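Local atomic coordinates of ComZ (Thermus thermophilus, PDB entry 6QVI), a protein that probably acts as a DNA receptor at the pilus tip during natural competence, as a pilin carrying a beta-solenoid domain. Residues 181-186 with 227-232; 232-237 with 260-265. All coordinates share one frame; numbering follows the deposited sequence.

Contact 1. Residues 181-186 with 227-232; sequences ALYNRY and IGEPNN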
# COMPACT_ATOMS: atom_id res chain seq x y z
N ALA A 181 -0.63 12.76 -16.82
CA ALA A 181 -1.58 11.74 -17.18
C ALA A 181 -1.53 10.69 -16.10
O ALA A 181 -0.44 10.26 -15.69
CB ALA A 181 -1.28 11.10 -18.55
N LEU A 182 -2.72 10.22 -15.70
CA LEU A 182 -2.87 9.25 -14.62
C LEU A 182 -3.81 8.18 -15.14
O LEU A 182 -4.97 8.46 -15.44
CB LEU A 182 -3.42 9.93 -13.37
CG LEU A 182 -3.37 9.26 -11.99
CD1 LEU A 182 -3.83 10.26 -10.95
CD2 LEU A 182 -4.30 8.06 -11.96
N TYR A 183 -3.29 6.97 -15.28
CA TYR A 183 -4.03 5.87 -15.87
C TYR A 183 -4.26 4.76 -14.86
O TYR A 183 -3.56 4.65 -13.84
CB TYR A 183 -3.29 5.34 -17.10
CG TYR A 183 -3.05 6.39 -18.17
CD1 TYR A 183 -3.88 7.50 -18.26
CD2 TYR A 183 -1.98 6.28 -19.07
CE1 TYR A 183 -3.69 8.46 -19.24
CE2 TYR A 183 -1.76 7.26 -20.05
CZ TYR A 183 -2.62 8.34 -20.12
OH TYR A 183 -2.46 9.32 -21.07
N ASN A 184 -5.22 3.89 -15.19
CA ASN A 184 -5.59 2.80 -14.30
C ASN A 184 -5.35 1.45 -14.94
O ASN A 184 -5.98 0.45 -14.59
CB ASN A 184 -7.02 2.93 -13.78
CG ASN A 184 -7.31 1.88 -12.74
OD1 ASN A 184 -6.93 2.01 -11.58
ND2 ASN A 184 -8.01 0.81 -13.16
N ARG A 185 -4.43 1.42 -15.89
CA ARG A 185 -3.92 0.15 -16.38
C ARG A 185 -2.54 0.37 -16.96
O ARG A 185 -2.11 1.51 -17.19
CB ARG A 185 -4.90 -0.45 -17.39
CG ARG A 185 -5.38 0.57 -18.40
CD ARG A 185 -5.51 0.01 -19.79
NE ARG A 185 -4.22 0.08 -20.48
CZ ARG A 185 -3.80 -0.84 -21.34
NH1 ARG A 185 -4.56 -1.89 -21.61
NH2 ARG A 185 -2.61 -0.71 -21.91
N TYR A 186 -1.84 -0.74 -17.17
CA TYR A 186 -0.51 -0.75 -17.76
C TYR A 186 -0.38 -2.07 -18.49
O TYR A 186 -1.11 -3.03 -18.21
CB TYR A 186 0.62 -0.55 -16.73
CG TYR A 186 0.84 -1.71 -15.78
CD1 TYR A 186 0.53 -1.60 -14.43
CD2 TYR A 186 1.35 -2.93 -16.23
CE1 TYR A 186 0.72 -2.67 -13.56
CE2 TYR A 186 1.52 -3.99 -15.38
CZ TYR A 186 1.21 -3.87 -14.05
OH TYR A 186 1.41 -4.95 -13.22
N ILE A 227 -6.90 12.35 -16.17
CA ILE A 227 -7.08 11.57 -14.95
C ILE A 227 -8.04 10.47 -15.38
O ILE A 227 -9.25 10.67 -15.46
CB ILE A 227 -7.61 12.42 -13.80
CG1 ILE A 227 -6.54 13.44 -13.39
CG2 ILE A 227 -7.95 11.54 -12.63
CD1 ILE A 227 -7.05 14.57 -12.52
N GLY A 228 -7.49 9.33 -15.74
CA GLY A 228 -8.28 8.23 -16.24
C GLY A 228 -8.56 8.43 -17.72
O GLY A 228 -8.36 9.51 -18.29
N GLU A 229 -9.06 7.37 -18.34
CA GLU A 229 -9.44 7.37 -19.73
C GLU A 229 -10.93 7.07 -19.84
O GLU A 229 -11.49 6.41 -18.97
CB GLU A 229 -8.65 6.32 -20.52
CG GLU A 229 -7.23 6.74 -20.87
CD GLU A 229 -6.40 5.60 -21.41
OE1 GLU A 229 -6.43 4.50 -20.80
OE2 GLU A 229 -5.73 5.79 -22.45
N PRO A 230 -11.60 7.56 -20.90
CA PRO A 230 -13.02 7.25 -21.07
C PRO A 230 -13.32 5.77 -20.90
O PRO A 230 -14.29 5.41 -20.22
CB PRO A 230 -13.29 7.73 -22.50
CG PRO A 230 -12.34 8.87 -22.68
CD PRO A 230 -11.11 8.47 -21.96
N ASN A 231 -12.46 4.91 -21.47
CA ASN A 231 -12.58 3.46 -21.39
C ASN A 231 -12.32 2.97 -19.96
O ASN A 231 -13.24 2.58 -19.25
CB ASN A 231 -11.60 2.82 -22.40
CG ASN A 231 -11.55 1.29 -22.34
OD1 ASN A 231 -11.63 0.68 -21.27
ND2 ASN A 231 -11.38 0.67 -23.51
N ASN A 232 -11.07 2.98 -19.54
CA ASN A 232 -10.68 2.53 -18.21
C ASN A 232 -10.30 3.74 -17.38
O ASN A 232 -9.24 4.33 -17.59
CB ASN A 232 -9.54 1.52 -18.33
CG ASN A 232 -9.21 0.88 -17.01
OD1 ASN A 232 -9.81 1.21 -15.99
ND2 ASN A 232 -8.31 -0.10 -17.05
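Asn-184 and Asn-232 both hold CG anti to the backbone N (chi1 -173° in each), and their amides come together with the side chains crossing at about a right angle and the amide planes 75° apart. Asn-184 ND2 gives a weak hydrogen bond to Asn-232 OD1 at 3.4 Å. The Asn-184 amide is held mainly from outside, its OD1 accepting from the Ala-210 backbone N and its ND2 also giving to Asp-207, and this use of both ends is what suits an asparagine to the spot. Arg-185 puts CG in the crowded position between N and carbonyl carbon, which lays its aliphatic root against the other amide, CG lying 3.3 Å from Asn-232 ND2. Earlier along both segments, Leu-182 and Ile-227 form one parallel bridge, in which Gly-228 N donates to Leu-182 O at 2.7 Å, nearly along the C=O axis. Gly-228 has positive phi (82°), where a CB would press on the preceding carbonyl oxygen. The carboxylate carbon of Glu-229 lies over one face of the Tyr-183 ring, whose OH is hydrogen-bonded to Gln-226 OE1. Chemically, one well-aligned backbone hydrogen bond joins the segments, while a weak polar link is added by the Asn-184 amide, probably oriented by Ala-210 and Asp-207.

Contact 2. Residues 232-237 with 260-265; sequences NKVKGV and VCTEAM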
# COMPACT_ATOMS: atom_id res chain seq x y z
N ASN A 232 -11.07 2.98 -19.54
CA ASN A 232 -10.68 2.53 -18.21
C ASN A 232 -10.30 3.74 -17.38
O ASN A 232 -9.24 4.33 -17.59
CB ASN A 232 -9.54 1.52 -18.33
CG ASN A 232 -9.21 0.88 -17.01
OD1 ASN A 232 -9.81 1.21 -15.99
ND2 ASN A 232 -8.31 -0.10 -17.05
N LYS A 233 -11.15 4.12 -16.43
CA LYS A 233 -10.91 5.37 -15.72
C LYS A 233 -10.89 5.19 -14.21
O LYS A 233 -11.35 4.20 -13.64
CB LYS A 233 -11.92 6.44 -16.08
CG LYS A 233 -13.26 6.33 -15.37
CD LYS A 233 -14.26 7.22 -16.12
CE LYS A 233 -15.65 7.26 -15.52
NZ LYS A 233 -16.31 5.94 -15.34
N VAL A 234 -10.42 6.25 -13.56
CA VAL A 234 -10.00 6.17 -12.19
C VAL A 234 -11.19 5.98 -11.28
O VAL A 234 -12.31 6.45 -11.56
CB VAL A 234 -9.17 7.42 -11.86
CG1 VAL A 234 -10.06 8.66 -11.65
CG2 VAL A 234 -8.29 7.17 -10.71
N LYS A 235 -10.95 5.27 -10.20
CA LYS A 235 -12.01 4.89 -9.27
C LYS A 235 -12.19 5.94 -8.18
O LYS A 235 -12.17 5.65 -7.00
CB LYS A 235 -11.69 3.53 -8.64
CG LYS A 235 -11.92 2.33 -9.53
CD LYS A 235 -12.01 1.04 -8.71
CE LYS A 235 -12.13 1.39 -7.26
NZ LYS A 235 -12.58 0.14 -6.57
N GLY A 236 -12.43 7.18 -8.59
CA GLY A 236 -12.65 8.22 -7.61
C GLY A 236 -11.60 9.33 -7.56
O GLY A 236 -10.41 9.11 -7.79
N VAL A 237 -12.07 10.54 -7.26
CA VAL A 237 -11.24 11.72 -7.13
C VAL A 237 -11.72 12.41 -5.86
O VAL A 237 -12.75 13.09 -5.86
CB VAL A 237 -11.33 12.65 -8.34
CG1 VAL A 237 -10.51 13.91 -8.10
CG2 VAL A 237 -10.91 11.92 -9.61
N VAL A 260 -11.28 14.86 -16.60
CA VAL A 260 -11.25 13.91 -15.50
C VAL A 260 -12.33 12.86 -15.77
O VAL A 260 -13.52 13.17 -15.88
CB VAL A 260 -11.35 14.61 -14.12
CG1 VAL A 260 -10.23 15.60 -13.96
CG2 VAL A 260 -12.66 15.34 -13.91
N CYS A 261 -11.89 11.62 -16.00
CA CYS A 261 -12.75 10.46 -16.15
C CYS A 261 -12.82 9.77 -14.80
O CYS A 261 -11.90 9.05 -14.39
CB CYS A 261 -12.19 9.55 -17.23
SG CYS A 261 -12.34 10.26 -18.84
N THR A 262 -13.92 9.99 -14.08
CA THR A 262 -13.97 9.46 -12.74
C THR A 262 -15.35 8.87 -12.50
O THR A 262 -16.35 9.32 -13.07
CB THR A 262 -13.62 10.52 -11.66
OG1 THR A 262 -13.58 9.90 -10.37
CG2 THR A 262 -14.62 11.69 -11.64
N GLU A 263 -15.37 7.86 -11.65
CA GLU A 263 -16.60 7.28 -11.15
C GLU A 263 -17.17 8.14 -10.04
O GLU A 263 -18.36 8.49 -10.07
CB GLU A 263 -16.29 5.88 -10.61
CG GLU A 263 -15.82 4.90 -11.66
CD GLU A 263 -15.60 3.50 -11.08
OE1 GLU A 263 -15.45 2.55 -11.87
OE2 GLU A 263 -15.59 3.37 -9.84
N ALA A 264 -16.36 8.47 -9.05
CA ALA A 264 -16.79 9.28 -7.93
C ALA A 264 -15.93 10.53 -7.84
O ALA A 264 -14.74 10.51 -8.18
CB ALA A 264 -16.72 8.49 -6.63
N MET A 265 -16.51 11.59 -7.31
CA MET A 265 -15.81 12.87 -7.21
C MET A 265 -16.37 13.66 -6.04
O MET A 265 -17.46 14.23 -6.15
CB MET A 265 -15.95 13.65 -8.51
CG MET A 265 -15.43 15.04 -8.36
SD MET A 265 -14.93 15.87 -9.87
CE MET A 265 -15.92 17.37 -9.66
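The alkyl chain of Lys-233 lies along the backbone of Cys-261 and Thr-262, with CG between N and carbonyl carbon and the chain straight until it bends at chi4. CD lies against Cys-261 CB, and NZ ends 4.9 Å from Glu-263 OE1, where the opposite charges may attract weakly without a salt bridge. An alanine here would remove this aliphatic cover and would probably leave Cys-261 and Thr-262 less well packed. Farther along, Val-237 N donates to Ala-264 O at 2.8 Å from above the carbonyl plane. Thr-262 OG1, anti to its own N, also donates to Ala-264 O, at 2.6 Å, so two donors grip it. Threonine suits this place because its hydroxyl serves that carbonyl while CB packs 3.7 Å from Val-237 CG2, the two side chains crossing at about a right angle. Gly-236, following an inverse gamma turn centred on Lys-235, makes a CA-H...O contact with Ala-264 O; at its phi of 115° a CB would collide with the preceding carbonyl oxygen. In the next shell, the disulfide to Cys-254 tethers Cys-261, and Ile-246 packs on Val-237 and Met-265. Strands 237-239 and 265-266 pair in parallel from Val-237 and Met-265 onward, as successive coils do in a beta-solenoid.

Contacts 1 and 2 follow each other along the chain and lie side by side, their centres about 9 Å apart, with residues 227-237 running continuously through both and Asn-232 shared. A probable hydrogen bond from Cys-261 N to Ile-227 O joins them directly, and Ile-227 CD1 packs on Val-260 CG1. Each is partly buried and mixes inner and outer residues: aliphatic Leu-182 and Ile-227 in contact 1 and Val-234 and Val-237 in contact 2 are buried, whereas Arg-185 and Glu-263 lie toward the surface. Contact 1 adds an amide pair to its parallel bridge; contact 2 has one good backbone bond and two weak ones, with aliphatic packing and a neighbouring disulfide.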